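Glycerol-3-phosphate dehydrogenase [NAD(P)+] (PDB 3K96) probably catalyses the NAD(P)H-dependent reduction of dihydroxyacetone phosphate to sn-glycerol 3-phosphate, the precursor for phospholipid synthesis. Local coordinates at residues F110-V115 and W131-L136; K126-W131 and S186-E191. All blocks are in the same frame, centred on the assembly; numbering follows the deposited sequence. Where two conformers were deposited one is given.

Interaction 1 (F110-V115 and W131-L136); sequences FAFHEV and WGTKGL
Thr-133 OG1 hydrogen-bonds to the backbone O of Val-107, and this bond holds the hydroxyl where it lies against the phenyl edge of Phe-112, 3.6 Å from Phe-112 CD1. The setting is a beta-alpha-beta crossover of a Rossmann-type domain: helix 109-119 links the neighbouring parallel strands 102-105 and 128-131, and Phe-112 reaches from the helix to the end of the second strand and the loop beyond it. The hydroxyl comes in near the plane of the phenyl ring, and Thr-133 CG2 reaches the same CD1 atom from 4.0 Å. Phe-112 and Trp-131 form a T-shaped stack, the phenyl edge directed at the indole face. The centroids of the phenyl and the five-membered indole ring are 5.6 Å apart, with the planes at 76°. Because chi1 of Phe-112 is -163°, placing CG opposite the backbone N, the ring extends away from the helix. Ile-105 touches all three side chains, while Leu-143 packs on both rings. Lys-134, the residue after Thr-133, is predicted to bind NADPH and sn-glycerol 3-phosphate. Within the stack, Phe-112 CZ stands 4.1 Å above the indole plane, displaced toward its rim.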
# COMPACT_ATOMS: atom_id res chain seq x y z
N PHE A 110 20.07 7.05 -14.29
CA PHE A 110 20.58 7.80 -15.42
C PHE A 110 22.10 7.86 -15.44
O PHE A 110 22.65 8.34 -16.40
CB PHE A 110 19.97 9.23 -15.50
CG PHE A 110 20.07 10.03 -14.21
CD1 PHE A 110 21.26 10.67 -13.85
CD2 PHE A 110 18.96 10.19 -13.38
CE1 PHE A 110 21.34 11.43 -12.67
CE2 PHE A 110 19.03 10.95 -12.23
CZ PHE A 110 20.23 11.56 -11.86
N ALA A 111 22.77 7.40 -14.38
CA ALA A 111 24.24 7.37 -14.38
C ALA A 111 24.80 5.93 -14.41
O ALA A 111 26.02 5.73 -14.48
CB ALA A 111 24.78 8.10 -13.16
N PHE A 112 23.93 4.94 -14.38
CA PHE A 112 24.36 3.54 -14.32
C PHE A 112 25.22 3.18 -15.51
O PHE A 112 26.34 2.63 -15.35
CB PHE A 112 23.12 2.63 -14.23
CG PHE A 112 23.43 1.24 -13.77
CD1 PHE A 112 23.48 0.94 -12.41
CD2 PHE A 112 23.63 0.21 -14.69
CE1 PHE A 112 23.74 -0.34 -11.97
CE2 PHE A 112 23.90 -1.07 -14.25
CZ PHE A 112 23.95 -1.35 -12.88
N HIS A 113 24.73 3.46 -16.71
CA HIS A 113 25.49 3.18 -17.93
C HIS A 113 26.92 3.74 -17.84
O HIS A 113 27.90 3.02 -18.07
CB HIS A 113 24.80 3.77 -19.14
CG HIS A 113 25.58 3.64 -20.41
ND1 HIS A 113 26.40 4.65 -20.89
CD2 HIS A 113 25.69 2.62 -21.29
CE1 HIS A 113 26.96 4.25 -22.02
NE2 HIS A 113 26.55 3.03 -22.28
N GLU A 114 27.03 5.02 -17.50
CA GLU A 114 28.33 5.68 -17.39
C GLU A 114 29.30 4.95 -16.46
O GLU A 114 30.47 4.76 -16.78
CB GLU A 114 28.18 7.14 -16.93
CG GLU A 114 27.67 8.14 -18.00
CD GLU A 114 26.18 8.05 -18.31
OE1 GLU A 114 25.41 7.37 -17.57
OE2 GLU A 114 25.77 8.68 -19.30
N VAL A 115 28.79 4.56 -15.30
CA VAL A 115 29.60 3.88 -14.30
C VAL A 115 30.04 2.50 -14.82
O VAL A 115 31.20 2.13 -14.70
CB VAL A 115 28.85 3.71 -12.97
CG1 VAL A 115 29.74 2.97 -11.98
CG2 VAL A 115 28.45 5.07 -12.42
N TRP A 131 23.77 -4.27 -7.16
CA TRP A 131 23.33 -2.88 -7.24
C TRP A 131 22.05 -2.63 -6.42
O TRP A 131 21.23 -3.53 -6.19
CB TRP A 131 23.11 -2.41 -8.69
CG TRP A 131 22.06 -3.18 -9.41
CD1 TRP A 131 20.71 -2.91 -9.44
CD2 TRP A 131 22.24 -4.37 -10.16
NE1 TRP A 131 20.06 -3.87 -10.18
CE2 TRP A 131 20.98 -4.78 -10.63
CE3 TRP A 131 23.36 -5.14 -10.48
CZ2 TRP A 131 20.81 -5.92 -11.40
CZ3 TRP A 131 23.19 -6.28 -11.25
CH2 TRP A 131 21.92 -6.66 -11.70
N GLY A 132 21.95 -1.39 -5.97
CA GLY A 132 20.79 -0.87 -5.25
C GLY A 132 20.05 0.13 -6.12
O GLY A 132 18.98 0.63 -5.72
N THR A 133 20.63 0.43 -7.29
CA THR A 133 20.00 1.33 -8.27
C THR A 133 18.64 0.77 -8.71
O THR A 133 18.49 -0.43 -8.84
CB THR A 133 20.88 1.43 -9.54
OG1 THR A 133 22.19 1.89 -9.18
CG2 THR A 133 20.26 2.35 -10.60
N LYS A 134 17.68 1.65 -8.94
CA LYS A 134 16.33 1.26 -9.40
C LYS A 134 15.99 2.09 -10.64
O LYS A 134 16.18 3.30 -10.65
CB LYS A 134 15.27 1.54 -8.32
CG LYS A 134 15.54 0.82 -6.99
CD LYS A 134 14.54 1.23 -5.91
CE LYS A 134 14.89 0.59 -4.58
NZ LYS A 134 14.04 1.02 -3.45
N GLY A 135 15.53 1.44 -11.68
CA GLY A 135 15.20 2.10 -12.92
C GLY A 135 15.96 1.49 -14.09
O GLY A 135 17.02 0.88 -13.93
N LEU A 136 15.44 1.69 -15.29
CA LEU A 136 16.10 1.21 -16.48
C LEU A 136 17.28 2.12 -16.83
O LEU A 136 17.27 3.30 -16.51
CB LEU A 136 15.12 1.17 -17.63
CG LEU A 136 13.95 0.22 -17.46
CD1 LEU A 136 12.96 0.38 -18.65
CD2 LEU A 136 14.46 -1.23 -17.35

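Interaction 2 (K126-W131 and S186-E191)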
# COMPACT_ATOMS: atom_id res chain seq x y z
N LYS A 126 37.21 -12.76 -10.84
CA LYS A 126 36.21 -13.12 -9.83
C LYS A 126 35.31 -11.95 -9.37
O LYS A 126 34.66 -12.02 -8.33
CB LYS A 126 36.86 -13.78 -8.65
CG LYS A 126 37.84 -12.94 -7.87
CD LYS A 126 38.32 -13.80 -6.72
CE LYS A 126 39.27 -13.10 -5.82
NZ LYS A 126 39.70 -14.06 -4.76
N THR A 127 35.28 -10.89 -10.15
CA THR A 127 34.46 -9.75 -9.82
C THR A 127 32.98 -10.13 -9.77
O THR A 127 32.49 -10.87 -10.63
CB THR A 127 34.66 -8.63 -10.83
OG1 THR A 127 35.98 -8.11 -10.67
CG2 THR A 127 33.63 -7.48 -10.62
N ARG A 128 32.29 -9.64 -8.73
CA ARG A 128 30.86 -9.83 -8.55
C ARG A 128 30.25 -8.46 -8.38
O ARG A 128 30.79 -7.63 -7.65
CB ARG A 128 30.57 -10.72 -7.36
CG ARG A 128 31.28 -12.06 -7.46
CD ARG A 128 30.81 -13.01 -6.40
NE ARG A 128 31.20 -12.63 -5.05
CZ ARG A 128 30.94 -13.38 -3.99
NH1 ARG A 128 30.28 -14.52 -4.12
NH2 ARG A 128 31.33 -12.98 -2.79
N ILE A 129 29.12 -8.24 -9.03
CA ILE A 129 28.48 -6.94 -9.06
C ILE A 129 27.04 -6.95 -8.56
O ILE A 129 26.19 -7.64 -9.09
CB ILE A 129 28.52 -6.37 -10.51
CG1 ILE A 129 29.97 -6.12 -10.93
CG2 ILE A 129 27.74 -5.03 -10.63
CD1 ILE A 129 30.11 -5.80 -12.38
N ALA A 130 26.79 -6.17 -7.52
CA ALA A 130 25.44 -6.03 -6.97
C ALA A 130 25.07 -4.58 -7.14
O ALA A 130 25.95 -3.76 -7.31
CB ALA A 130 25.40 -6.44 -5.51
N TRP A 131 23.77 -4.27 -7.16
CA TRP A 131 23.33 -2.88 -7.24
C TRP A 131 22.05 -2.63 -6.42
O TRP A 131 21.23 -3.53 -6.19
CB TRP A 131 23.11 -2.41 -8.69
CG TRP A 131 22.06 -3.18 -9.41
CD1 TRP A 131 20.71 -2.91 -9.44
CD2 TRP A 131 22.24 -4.37 -10.16
NE1 TRP A 131 20.06 -3.87 -10.18
CE2 TRP A 131 20.98 -4.78 -10.63
CE3 TRP A 131 23.36 -5.14 -10.48
CZ2 TRP A 131 20.81 -5.92 -11.40
CZ3 TRP A 131 23.19 -6.28 -11.25
CH2 TRP A 131 21.92 -6.66 -11.70
N SER A 186 24.53 -14.64 -3.45
CA SER A 186 23.41 -14.35 -2.60
C SER A 186 23.78 -14.62 -1.14
O SER A 186 23.57 -13.79 -0.25
CB SER A 186 22.23 -15.23 -3.00
OG SER A 186 21.16 -15.03 -2.13
N LYS A 187 24.35 -15.79 -0.90
CA LYS A 187 24.74 -16.21 0.45
C LYS A 187 25.72 -15.21 1.08
O LYS A 187 25.52 -14.76 2.21
CB LYS A 187 25.37 -17.61 0.39
CG LYS A 187 25.55 -18.27 1.72
CD LYS A 187 26.09 -19.71 1.61
CE LYS A 187 26.16 -20.35 3.02
NZ LYS A 187 26.61 -21.79 3.07
N ASP A 188 26.74 -14.84 0.33
CA ASP A 188 27.73 -13.91 0.81
C ASP A 188 27.14 -12.52 1.10
O ASP A 188 27.45 -11.92 2.11
CB ASP A 188 28.90 -13.80 -0.17
CG ASP A 188 29.67 -15.11 -0.33
OD1 ASP A 188 29.47 -16.00 0.52
OD2 ASP A 188 30.45 -15.26 -1.30
N LEU A 189 26.28 -12.02 0.23
CA LEU A 189 25.69 -10.71 0.46
C LEU A 189 24.76 -10.69 1.66
O LEU A 189 24.82 -9.76 2.48
CB LEU A 189 24.95 -10.23 -0.78
CG LEU A 189 25.84 -9.84 -1.94
CD1 LEU A 189 25.00 -9.67 -3.24
CD2 LEU A 189 26.63 -8.59 -1.59
N ILE A 190 23.91 -11.69 1.77
CA ILE A 190 22.98 -11.76 2.89
C ILE A 190 23.79 -11.87 4.18
O ILE A 190 23.51 -11.21 5.18
CB ILE A 190 22.00 -12.92 2.72
CG1 ILE A 190 21.02 -12.61 1.59
CG2 ILE A 190 21.23 -13.19 4.00
CD1 ILE A 190 20.07 -13.72 1.30
N GLU A 191 24.83 -12.69 4.15
CA GLU A 191 25.67 -12.81 5.32
C GLU A 191 26.25 -11.45 5.73
O GLU A 191 26.30 -11.13 6.91
CB GLU A 191 26.79 -13.81 5.08
CG GLU A 191 27.61 -14.05 6.34
CD GLU A 191 28.68 -15.11 6.17
OE1 GLU A 191 29.18 -15.27 5.03
OE2 GLU A 191 29.01 -15.76 7.19
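Arg-128 and Asp-188 meet through a salt bridge in which both terminal nitrogens of the guanidinium close on one carboxylate oxygen, Asp-188 OD2. The pair joins the central strand 128-131 of the Rossmann-type sheet to helix 183-193, which packs across one face of that sheet and connects its last two strands. Arg-128 NH1 and NH2 each donate to Asp-188 OD2 over 2.9 Å. Sharing an acceptor bends both bonds: the N-H...O angle at NH1 is 143°, and the one at NH2 is only slightly wider. OD2 lies in the guanidinium plane, at its end, and receives NH2 through its anti lone pair, while NH1 arrives on the same anti side but tilted out of the carboxylate plane. The two planes stand 66° apart, quite unlike the coplanar, two-oxygen pairing of a parallel bidentate bridge.

A second, apolar touch lies two residues further along the strand, where the methyl of Ala-130, CB, meets Leu-189 CD1 at 4.0 Å.

Further partners position these groups. Ala-130 and Leu-189 both also rest on Ala-157 of strand 156-160. Arg-128 NE forms a salt bridge with Asp-102 OD1 at the start of the adjoining strand, so the guanidinium is bonded by two carboxylates, one at NE and one at its NH1/NH2 end, and its rotation is restrained; this would be expected to favour its positive charge. The chain bends at chi3 (-68°) before the guanidinium turns its end to the helix. On the helix, the other carboxylate oxygen is held as well: Asp-188 OD1 is hydrogen-bonded to Gln-184 NE2, one helical turn earlier, leaving OD2 to take the arginine.

Interactions 1 and 2 overlap at Trp-131, yet their centres are about 17 Å apart. Along the chain their segments interleave: 110-115, then 126-131 and 131-136, and finally 186-191. Both depend on strand 128-131, in the middle of the mixed sheet, but they use opposite faces of it. Trp-131 points to the side that carries helices 109-119 and 143-151, whereas Arg-128 and Ala-130 point to the side where helix 183-193 lies. The strand is thus packed by helices on both sides, as in a Rossmann-type fold, and beyond its end interaction 1 leads into the loop holding Lys-134, a residue predicted to bind both NADPH and sn-glycerol 3-phosphate; interaction 2 lies further from the chain centre.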